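Agmatinase (Burkholderia thailandensis, PDB 4DZ4) probably hydrolyses agmatine to putrescine and urea, as a member of the arginase family that binds two manganese ions per subunit. Local coordinates at residues F93-V98 / L315-K320; D138-Y143 / D175-G180; H165-A170 / G180-K185. All blocks are in the same frame, centred on the assembly; numbering follows the deposited sequence.

Contact 1 (F93-V98 / L315-K320); sequences FDDLAV and LWRQRK
Asp95 and Arg317 form a two-pronged salt bridge. The guanidinium comes side-on, with NE and NH2 each giving a hydrogen bond to a separate carboxylate oxygen. Arg317 NE lies 2.8 Å from Asp95 OD1, and Arg317 NH2 lies 3.0 Å from Asp95 OD2. Both oxygens use their syn lone pairs. The two flat groups are only 21° apart, so the pair is nearly coplanar. Lys320 adds a second grip on the same residue, but on its backbone: NZ donates to Asp95 O at 2.6 Å, tilted 33° from the carbonyl plane. The lysine chain is extended beyond CG, and its CD and CE also pass close to this oxygen.

Leu96 supplies the apolar part. Its CD2 packs 4.3 Å from Trp316 CB and also lies against the backbone N of Arg317. Its CD1 faces Trp316 O and Lys320 CD. The helix 300-323, the last of the chain, thus packs against the loop that leads into strand 98-103 of the parallel sheet of the arginase fold. Trp316 and Lys320 are four residues apart, one turn of this helix, with Arg317 next to the tryptophan.

Further out, several partners hold these groups. The Arg317 chain bends at chi2 (-87°), which places CD; beyond it, NH1 donates to Gln318 OE1 at 2.8 Å. Phe90 makes a cation-pi contact with Arg317. A water lies between Asp95 OD1 and Arg317 O. It has more acceptors near it than protons, so its bonds are uncertain, and that to OD1 is weak. Lys320 NZ also forms a salt bridge with Asp48, whose carboxylate accepts from Ala97 N as well. On the buried side, Trp316 turns its indole toward strands 49-54 and 131-136, and its NE1 donates to Leu283 O.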
loop_
_atom_site.group_PDB
_atom_site.type_symbol
_atom_site.label_atom_id
_atom_site.label_comp_id
_atom_site.label_asym_id
_atom_site.label_seq_id
_atom_site.Cartn_x
_atom_site.Cartn_y
_atom_site.Cartn_z
ATOM N N PHE B 93 -22.581 -15.085 23.243
ATOM C CA PHE B 93 -21.963 -14.783 24.539
ATOM C C PHE B 93 -22.996 -14.688 25.639
ATOM O O PHE B 93 -22.647 -14.569 26.805
ATOM C CB PHE B 93 -21.066 -13.543 24.445
ATOM C CG PHE B 93 -20.106 -13.626 23.303
ATOM C CD1 PHE B 93 -19.233 -14.711 23.209
ATOM C CD2 PHE B 93 -20.099 -12.665 22.303
ATOM C CE1 PHE B 93 -18.354 -14.830 22.138
ATOM C CE2 PHE B 93 -19.195 -12.762 21.238
ATOM C CZ PHE B 93 -18.352 -13.854 21.146
ATOM N N ASP B 94 -24.267 -14.806 25.264
ATOM C CA ASP B 94 -25.332 -14.877 26.271
ATOM C C ASP B 94 -25.277 -16.172 27.055
ATOM O O ASP B 94 -25.702 -16.209 28.215
ATOM C CB ASP B 94 -26.701 -14.644 25.641
ATOM C CG ASP B 94 -26.953 -13.183 25.356
ATOM O OD1 ASP B 94 -26.308 -12.322 26.011
ATOM O OD2 ASP B 94 -27.774 -12.884 24.466
ATOM N N ASP B 95 -24.769 -17.245 26.447
ATOM C CA ASP B 95 -24.662 -18.493 27.185
ATOM C C ASP B 95 -23.409 -19.307 26.945
ATOM O O ASP B 95 -23.308 -20.419 27.449
ATOM C CB ASP B 95 -25.936 -19.347 27.055
ATOM C CG ASP B 95 -26.336 -19.585 25.629
ATOM O OD1 ASP B 95 -25.457 -19.635 24.743
ATOM O OD2 ASP B 95 -27.554 -19.729 25.390
ATOM N N LEU B 96 -22.452 -18.736 26.201
ATOM C CA LEU B 96 -21.116 -19.304 26.084
ATOM C C LEU B 96 -20.124 -18.282 26.634
ATOM O O LEU B 96 -20.058 -17.147 26.147
ATOM C CB LEU B 96 -20.743 -19.603 24.614
ATOM C CG LEU B 96 -19.411 -20.332 24.350
ATOM C CD1 LEU B 96 -19.465 -21.813 24.684
ATOM C CD2 LEU B 96 -18.969 -20.159 22.888
ATOM N N ALA B 97 -19.349 -18.717 27.625
ATOM C CA ALA B 97 -18.409 -17.859 28.358
ATOM C C ALA B 97 -17.049 -17.936 27.651
ATOM O O ALA B 97 -16.367 -18.952 27.700
ATOM C CB ALA B 97 -18.311 -18.326 29.809
ATOM N N VAL B 98 -16.711 -16.848 26.970
ATOM C CA VAL B 98 -15.499 -16.751 26.142
ATOM C C VAL B 98 -14.689 -15.565 26.619
ATOM O O VAL B 98 -15.246 -14.469 26.765
ATOM C CB VAL B 98 -15.858 -16.543 24.659
ATOM C CG1 VAL B 98 -14.592 -16.531 23.777
ATOM C CG2 VAL B 98 -16.808 -17.622 24.174
ATOM N N LEU B 315 -20.059 -22.897 16.898
ATOM C CA LEU B 315 -20.149 -24.362 16.964
ATOM C C LEU B 315 -20.123 -24.813 18.419
ATOM O O LEU B 315 -20.951 -25.636 18.828
ATOM C CB LEU B 315 -19.041 -25.049 16.187
ATOM C CG LEU B 315 -19.144 -24.939 14.651
ATOM C CD1 LEU B 315 -17.857 -25.450 14.018
ATOM C CD2 LEU B 315 -20.333 -25.744 14.152
ATOM N N TRP B 316 -19.197 -24.253 19.202
ATOM C CA TRP B 316 -19.179 -24.566 20.633
ATOM C C TRP B 316 -20.418 -24.124 21.391
ATOM O O TRP B 316 -20.867 -24.842 22.295
ATOM C CB TRP B 316 -17.898 -24.056 21.291
ATOM C CG TRP B 316 -16.689 -24.923 21.016
ATOM C CD1 TRP B 316 -16.569 -26.315 21.131
ATOM C CD2 TRP B 316 -15.349 -24.460 20.601
ATOM N NE1 TRP B 316 -15.290 -26.730 20.805
ATOM C CE2 TRP B 316 -14.507 -25.669 20.490
ATOM C CE3 TRP B 316 -14.792 -23.218 20.319
ATOM C CZ2 TRP B 316 -13.163 -25.605 20.097
ATOM C CZ3 TRP B 316 -13.437 -23.166 19.927
ATOM C CH2 TRP B 316 -12.639 -24.334 19.855
ATOM N N ARG B 317 -20.968 -22.949 21.050
ATOM C CA ARG B 317 -22.210 -22.464 21.697
ATOM C C ARG B 317 -23.297 -23.499 21.444
ATOM O O ARG B 317 -24.034 -23.862 22.362
ATOM C CB ARG B 317 -22.638 -21.085 21.162
ATOM C CG ARG B 317 -23.802 -20.431 21.910
ATOM C CD ARG B 317 -25.138 -20.896 21.336
ATOM N NE ARG B 317 -26.269 -20.458 22.141
ATOM C CZ ARG B 317 -27.545 -20.664 21.819
ATOM N NH1 ARG B 317 -27.864 -21.302 20.705
ATOM N NH2 ARG B 317 -28.508 -20.248 22.623
ATOM N N GLN B 318 -23.385 -23.981 20.209
ATOM C CA GLN B 318 -24.425 -24.956 19.860
ATOM C C GLN B 318 -24.275 -26.283 20.587
ATOM O O GLN B 318 -25.290 -26.862 21.026
ATOM C CB GLN B 318 -24.495 -25.185 18.345
ATOM C CG GLN B 318 -25.028 -23.995 17.557
ATOM C CD GLN B 318 -26.487 -23.652 17.858
ATOM O OE1 GLN B 318 -26.825 -23.226 18.969
ATOM N NE2 GLN B 318 -27.361 -23.822 16.860
ATOM N N ARG B 319 -23.041 -26.758 20.726
ATOM C CA ARG B 319 -22.743 -27.960 21.507
ATOM C C ARG B 319 -23.116 -27.807 23.000
ATOM O O ARG B 319 -23.715 -28.721 23.601
ATOM C CB ARG B 319 -21.271 -28.339 21.346
ATOM N N LYS B 320 -22.777 -26.664 23.596
ATOM C CA LYS B 320 -23.139 -26.401 24.993
ATOM C C LYS B 320 -24.663 -26.276 25.148
ATOM O O LYS B 320 -25.251 -26.890 26.044
ATOM C CB LYS B 320 -22.410 -25.162 25.555
ATOM C CG LYS B 320 -22.715 -24.870 27.031
ATOM C CD LYS B 320 -22.140 -23.544 27.524
ATOM C CE LYS B 320 -22.599 -23.237 28.953
ATOM N NZ LYS B 320 -22.290 -21.849 29.422
HETATM O O HOH W 1 -24.489 -22.342 24.875
#

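Contact 2 (D138-Y143 / D175-G180); sequences DHYITY and DSLNHG. With MN (manganese (II) ion), chain P; EDO (1,2-ethanediol), chain X.
Tyr140 lies across the backbone of 176-179, and its CB starts 4.1 Å from His179 CA. CG stands anti to the backbone N (chi1 176°), beside the carbonyl carbon, and the ring goes out along the 176-178 backbone. The CD1 side of the ring meets Asn178 O at the edge, near the ring plane. CE1 is next, 3.8 Å from Ser176 O. Over one face sits Leu177 CD1, 3.6 Å from the ring centroid, in a CH-pi contact offset toward the rim; the two side chains cross at about a right angle. At the tip, Tyr140 OH donates to a water at 2.6 Å, and this water donates to Ser176 O. A 1,2-ethanediol, probably from the crystallisation liquor, lies beside the hydroxyl and Leu177.

In this arginase-family fold, the 138-143 segment follows strand 131-136 and leads into helix 142-153. Asp138, at the head of the segment, forms an Asx turn: OD1 accepts from Tyr140 N at 2.9 Å. The same OD1 lies 3.7 Å from His179 CB. His139 carries the segment into the metal site, with ND1 bound to a manganese ion at 2.2 Å and NE2 hydrogen-bonded to Thr244. Glu290 OE2 accepts from both His139 N and His179 ND1, so it links the two segments from outside them. Leu177 O is hydrogen-bonded to His109 of a neighbouring subunit.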
loop_
_atom_site.group_PDB
_atom_site.type_symbol
_atom_site.label_atom_id
_atom_site.label_comp_id
_atom_site.label_asym_id
_atom_site.label_seq_id
_atom_site.Cartn_x
_atom_site.Cartn_y
_atom_site.Cartn_z
ATOM N N ASP B 138 2.690 -18.637 13.175
ATOM C CA ASP B 138 2.897 -19.621 12.108
ATOM C C ASP B 138 2.433 -21.019 12.520
ATOM O O ASP B 138 2.118 -21.275 13.694
ATOM C CB ASP B 138 4.335 -19.558 11.540
ATOM C CG ASP B 138 5.391 -20.222 12.462
ATOM O OD1 ASP B 138 5.147 -21.351 12.961
ATOM O OD2 ASP B 138 6.499 -19.630 12.621
ATOM N N HIS B 139 2.316 -21.903 11.540
ATOM C CA HIS B 139 1.676 -23.206 11.791
ATOM C C HIS B 139 2.404 -24.103 12.763
ATOM O O HIS B 139 1.815 -25.056 13.298
ATOM C CB HIS B 139 1.423 -23.941 10.471
ATOM C CG HIS B 139 0.082 -24.662 10.435
ATOM N ND1 HIS B 139 -0.549 -24.961 9.281
ATOM C CD2 HIS B 139 -0.732 -25.125 11.463
ATOM C CE1 HIS B 139 -1.711 -25.569 9.554
ATOM N NE2 HIS B 139 -1.831 -25.673 10.895
ATOM N N TYR B 140 3.691 -23.834 13.001
ATOM C CA TYR B 140 4.438 -24.664 13.948
ATOM C C TYR B 140 3.707 -24.739 15.296
ATOM O O TYR B 140 3.767 -25.773 15.985
ATOM C CB TYR B 140 5.859 -24.135 14.163
ATOM C CG TYR B 140 6.580 -24.947 15.218
ATOM C CD1 TYR B 140 7.217 -26.134 14.885
ATOM C CD2 TYR B 140 6.572 -24.538 16.564
ATOM C CE1 TYR B 140 7.851 -26.902 15.860
ATOM C CE2 TYR B 140 7.191 -25.299 17.548
ATOM C CZ TYR B 140 7.843 -26.472 17.178
ATOM O OH TYR B 140 8.472 -27.245 18.141
ATOM N N ILE B 141 3.020 -23.655 15.675
ATOM C CA ILE B 141 2.389 -23.627 17.023
ATOM C C ILE B 141 1.449 -24.808 17.265
ATOM O O ILE B 141 1.254 -25.239 18.415
ATOM C CB ILE B 141 1.667 -22.284 17.327
ATOM C CG1 ILE B 141 0.349 -22.146 16.524
ATOM C CG2 ILE B 141 2.641 -21.099 17.117
ATOM C CD1 ILE B 141 -0.507 -20.934 16.911
ATOM N N THR B 142 0.859 -25.340 16.195
ATOM C CA THR B 142 -0.116 -26.412 16.351
ATOM C C THR B 142 0.483 -27.719 16.916
ATOM O O THR B 142 -0.213 -28.491 17.605
ATOM C CB THR B 142 -0.845 -26.660 15.035
ATOM O OG1 THR B 142 -1.412 -25.421 14.584
ATOM C CG2 THR B 142 -1.982 -27.705 15.225
ATOM N N TYR B 143 1.770 -27.933 16.665
ATOM C CA TYR B 143 2.436 -29.117 17.196
ATOM C C TYR B 143 2.478 -29.100 18.739
ATOM O O TYR B 143 1.945 -30.006 19.371
ATOM C CB TYR B 143 3.822 -29.273 16.534
ATOM C CG TYR B 143 4.662 -30.395 17.062
ATOM C CD1 TYR B 143 4.138 -31.698 17.224
ATOM C CD2 TYR B 143 6.016 -30.181 17.365
ATOM C CE1 TYR B 143 4.932 -32.729 17.715
ATOM C CE2 TYR B 143 6.810 -31.206 17.880
ATOM C CZ TYR B 143 6.258 -32.486 18.020
ATOM O OH TYR B 143 7.060 -33.490 18.493
ATOM N N ASP B 175 14.000 -31.493 16.868
ATOM C CA ASP B 175 14.088 -30.161 17.491
ATOM C C ASP B 175 13.967 -28.982 16.512
ATOM O O ASP B 175 14.050 -27.818 16.937
ATOM C CB ASP B 175 15.402 -30.000 18.270
ATOM C CG ASP B 175 16.666 -30.093 17.374
ATOM O OD1 ASP B 175 16.562 -30.311 16.143
ATOM O OD2 ASP B 175 17.797 -29.969 17.919
ATOM N N SER B 176 13.813 -29.259 15.221
ATOM C CA SER B 176 13.714 -28.132 14.264
ATOM C C SER B 176 12.455 -27.291 14.491
ATOM O O SER B 176 11.432 -27.778 15.002
ATOM C CB SER B 176 13.808 -28.630 12.821
ATOM O OG SER B 176 12.587 -29.251 12.489
ATOM N N LEU B 177 12.518 -26.024 14.078
ATOM C CA LEU B 177 11.429 -25.097 14.266
ATOM C C LEU B 177 10.996 -24.797 12.852
ATOM O O LEU B 177 11.593 -23.936 12.214
ATOM C CB LEU B 177 11.997 -23.846 14.941
ATOM C CG LEU B 177 11.141 -22.744 15.547
ATOM C CD1 LEU B 177 9.962 -23.325 16.318
ATOM C CD2 LEU B 177 12.034 -21.959 16.513
ATOM N N ASN B 178 10.066 -25.605 12.342
ATOM C CA ASN B 178 9.674 -25.558 10.920
ATOM C C ASN B 178 8.161 -25.765 10.785
ATOM O O ASN B 178 7.624 -26.833 11.143
ATOM C CB ASN B 178 10.440 -26.634 10.134
ATOM C CG ASN B 178 10.330 -26.470 8.616
ATOM O OD1 ASN B 178 9.279 -26.074 8.085
ATOM N ND2 ASN B 178 11.405 -26.801 7.916
ATOM N N HIS B 179 7.478 -24.746 10.251
ATOM C CA HIS B 179 6.017 -24.792 10.088
ATOM C C HIS B 179 5.531 -25.755 9.022
ATOM O O HIS B 179 4.329 -25.923 8.848
ATOM C CB HIS B 179 5.452 -23.368 9.857
ATOM C CG HIS B 179 5.808 -22.770 8.516
ATOM N ND1 HIS B 179 5.100 -21.730 7.987
ATOM C CD2 HIS B 179 6.778 -23.104 7.582
ATOM C CE1 HIS B 179 5.625 -21.405 6.771
ATOM N NE2 HIS B 179 6.625 -22.252 6.509
ATOM N N GLY B 180 6.462 -26.394 8.317
ATOM C CA GLY B 180 6.124 -27.296 7.232
ATOM C C GLY B 180 6.396 -28.744 7.539
ATOM O O GLY B 180 6.171 -29.628 6.696
HETATM MN MN MN P . 0.434 -24.942 7.326
HETATM C C1 EDO X . 11.464 -26.441 18.920
HETATM O O1 EDO X . 12.771 -26.925 19.236
HETATM C C2 EDO X . 11.225 -24.954 19.229
HETATM O O2 EDO X . 11.294 -24.642 20.627
HETATM O O HOH W 2 10.354 -28.760 17.257
HETATM O O HOH W 3 1.366 -24.458 5.687
#

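Contact 3 (H165-A170 / G180-K185); sequences HCDTWA and GTMFYK. With MN (manganese (II) ion), chain Q; MN (manganese (II) ion), chain P.
Asp167 O accepts from the first turn of helix 182-188, from Phe183 N at 3.0 Å and Tyr184 N at 3.4 Å. Both bonds are weak and bent. This is the tight part of the contact. Asp167 CA makes a CH...O contact with Gly180 O at 3.2 Å, and the same oxygen meets Trp169 CE3 at the edge of the indole, near its plane. Asp167 and Met182 lie side by side and point the same way, with Met182 CE 3.6 Å from the metal-binding OD2. The same methyl lies over the centre of the Phe183 ring, whose CD2 approaches Asp167 CB. Thr168 CG2 packs on Phe183 CB. Thr181 CG2 touches Trp169 O, while Thr181 OG1 is hydrogen-bonded to Asp171.

The outer side is carried by Ala170 and Tyr184. Ala170, exposed to solvent, lays its CA over the centre of the Tyr184 ring in a CH-pi contact at 3.7 Å to the centroid. Its CB reaches Tyr184 CE1. Trp169 also packs on Leu83 of another subunit.

The inner end belongs to the two-manganese site of the arginase family. His165 ND1 binds one ion at 2.3 Å, and Asp167 OD2 binds the other at 2.0 Å. Asp163 and Asp246 bind both ions; His139 and Asp248 each bind one. A water bridges the pair and donates to Asp167 OD1 at 3.0 Å. Asp167 thus holds a metal with one oxygen, accepts from the bridging water with the other and probably helps orient it, consistent with the metal-activated water or hydroxide that attacks the guanidinium carbon in arginase-family enzymes.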
loop_
_atom_site.group_PDB
_atom_site.type_symbol
_atom_site.label_atom_id
_atom_site.label_comp_id
_atom_site.label_asym_id
_atom_site.label_seq_id
_atom_site.Cartn_x
_atom_site.Cartn_y
_atom_site.Cartn_z
ATOM N N HIS B 165 -1.009 -26.536 2.267
ATOM C CA HIS B 165 0.185 -27.356 2.551
ATOM C C HIS B 165 -0.113 -28.466 3.561
ATOM O O HIS B 165 -0.757 -28.251 4.570
ATOM C CB HIS B 165 1.306 -26.495 3.151
ATOM C CG HIS B 165 1.626 -25.270 2.339
ATOM N ND1 HIS B 165 1.048 -24.062 2.577
ATOM C CD2 HIS B 165 2.492 -25.094 1.270
ATOM C CE1 HIS B 165 1.525 -23.164 1.676
ATOM N NE2 HIS B 165 2.415 -23.795 0.895
ATOM N N CYS B 166 0.430 -29.642 3.302
ATOM C CA CYS B 166 0.217 -30.794 4.191
ATOM C C CYS B 166 1.007 -30.702 5.491
ATOM O O CYS B 166 0.617 -31.301 6.516
ATOM C CB CYS B 166 0.573 -32.083 3.459
ATOM S SG CYS B 166 2.306 -32.196 2.963
ATOM N N ASP B 167 2.111 -29.951 5.456
ATOM C CA ASP B 167 3.011 -29.802 6.614
ATOM C C ASP B 167 3.473 -31.141 7.193
ATOM O O ASP B 167 3.775 -31.251 8.394
ATOM C CB ASP B 167 2.375 -28.880 7.665
ATOM C CG ASP B 167 2.061 -27.484 7.084
ATOM O OD1 ASP B 167 2.725 -27.107 6.079
ATOM O OD2 ASP B 167 1.177 -26.784 7.614
ATOM N N THR B 168 3.544 -32.153 6.330
ATOM C CA THR B 168 4.003 -33.485 6.706
ATOM C C THR B 168 5.267 -33.919 5.934
ATOM O O THR B 168 5.585 -35.096 5.884
ATOM C CB THR B 168 2.874 -34.538 6.493
ATOM O OG1 THR B 168 2.369 -34.421 5.148
ATOM C CG2 THR B 168 1.735 -34.333 7.477
ATOM N N TRP B 169 6.006 -32.961 5.351
ATOM C CA TRP B 169 7.285 -33.259 4.711
ATOM C C TRP B 169 8.248 -33.790 5.749
ATOM O O TRP B 169 8.264 -33.295 6.882
ATOM C CB TRP B 169 7.836 -32.012 4.014
ATOM C CG TRP B 169 6.996 -31.662 2.804
ATOM C CD1 TRP B 169 6.974 -32.313 1.558
ATOM C CD2 TRP B 169 5.984 -30.619 2.704
ATOM N NE1 TRP B 169 6.048 -31.725 0.723
ATOM C CE2 TRP B 169 5.422 -30.710 1.342
ATOM C CE3 TRP B 169 5.518 -29.631 3.561
ATOM C CZ2 TRP B 169 4.412 -29.848 0.896
ATOM C CZ3 TRP B 169 4.511 -28.752 3.104
ATOM C CH2 TRP B 169 3.983 -28.858 1.798
ATOM N N ALA B 170 9.033 -34.792 5.374
ATOM C CA ALA B 170 9.902 -35.478 6.335
ATOM C C ALA B 170 10.983 -34.542 6.890
ATOM O O ALA B 170 11.537 -33.690 6.173
ATOM C CB ALA B 170 10.518 -36.723 5.710
ATOM N N GLY B 180 6.462 -26.394 8.317
ATOM C CA GLY B 180 6.124 -27.296 7.232
ATOM C C GLY B 180 6.396 -28.744 7.539
ATOM O O GLY B 180 6.171 -29.628 6.696
ATOM N N THR B 181 6.933 -29.023 8.725
ATOM C CA THR B 181 7.262 -30.430 9.039
ATOM C C THR B 181 6.702 -30.870 10.395
ATOM O O THR B 181 6.921 -32.022 10.814
ATOM C CB THR B 181 8.777 -30.704 9.013
ATOM O OG1 THR B 181 9.409 -29.962 10.062
ATOM C CG2 THR B 181 9.411 -30.273 7.671
ATOM N N MET B 182 5.990 -29.980 11.078
ATOM C CA MET B 182 5.520 -30.322 12.444
ATOM C C MET B 182 4.406 -31.384 12.485
ATOM O O MET B 182 4.238 -32.073 13.509
ATOM C CB MET B 182 5.169 -29.079 13.275
ATOM C CG MET B 182 3.819 -28.411 12.980
ATOM S SD MET B 182 3.957 -27.559 11.412
ATOM C CE MET B 182 2.202 -27.453 11.011
ATOM N N PHE B 183 3.676 -31.560 11.383
ATOM C CA PHE B 183 2.691 -32.667 11.367
ATOM C C PHE B 183 3.282 -34.012 10.980
ATOM O O PHE B 183 2.677 -35.047 11.277
ATOM C CB PHE B 183 1.405 -32.359 10.554
ATOM C CG PHE B 183 0.604 -31.173 11.085
ATOM C CD1 PHE B 183 0.643 -30.819 12.437
ATOM C CD2 PHE B 183 -0.210 -30.438 10.242
ATOM C CE1 PHE B 183 -0.082 -29.739 12.932
ATOM C CE2 PHE B 183 -0.937 -29.350 10.728
ATOM C CZ PHE B 183 -0.877 -28.989 12.069
ATOM N N TYR B 184 4.433 -34.006 10.306
ATOM C CA TYR B 184 5.236 -35.219 10.222
ATOM C C TYR B 184 5.588 -35.663 11.645
ATOM O O TYR B 184 5.431 -36.835 11.990
ATOM C CB TYR B 184 6.502 -34.970 9.397
ATOM C CG TYR B 184 7.478 -36.132 9.311
ATOM C CD1 TYR B 184 7.311 -37.163 8.364
ATOM C CD2 TYR B 184 8.599 -36.190 10.164
ATOM C CE1 TYR B 184 8.239 -38.199 8.284
ATOM C CE2 TYR B 184 9.502 -37.236 10.101
ATOM C CZ TYR B 184 9.319 -38.236 9.165
ATOM O OH TYR B 184 10.245 -39.242 9.089
ATOM N N LYS B 185 6.073 -34.718 12.461
ATOM C CA LYS B 185 6.445 -35.068 13.840
ATOM C C LYS B 185 5.222 -35.525 14.631
ATOM O O LYS B 185 5.301 -36.501 15.370
ATOM C CB LYS B 185 7.146 -33.876 14.513
ATOM C CG LYS B 185 8.401 -33.454 13.736
ATOM C CD LYS B 185 9.029 -32.207 14.356
ATOM C CE LYS B 185 10.173 -31.691 13.485
ATOM N NZ LYS B 185 10.706 -30.437 14.123
HETATM MN MN MN Q . 0.013 -23.397 4.527
HETATM MN MN MN P . 0.434 -24.942 7.326
HETATM O O HOH W 3 1.366 -24.458 5.687
#

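From the N terminus, the chain first reaches 93-98, just before strand 98-103. Contact 1 closes only at 315-320, on the final helix 300-323, so the chain between its segments holds most of the strands of the sheet. Contacts 2 and 3 both fall within that long span. They cross: 138-143 comes first, then 165-170, then 175-180 and 180-185, with Gly180 shared. Contact 2 closes a loop of about 30 residues and ties the start of helix 142-153 to the loop after strand 158-162; contact 3 closes one of about 10 and folds that loop onto helix 182-188. They meet at one manganese ion. Contact 1 lies on the opposite side of the chain's centre.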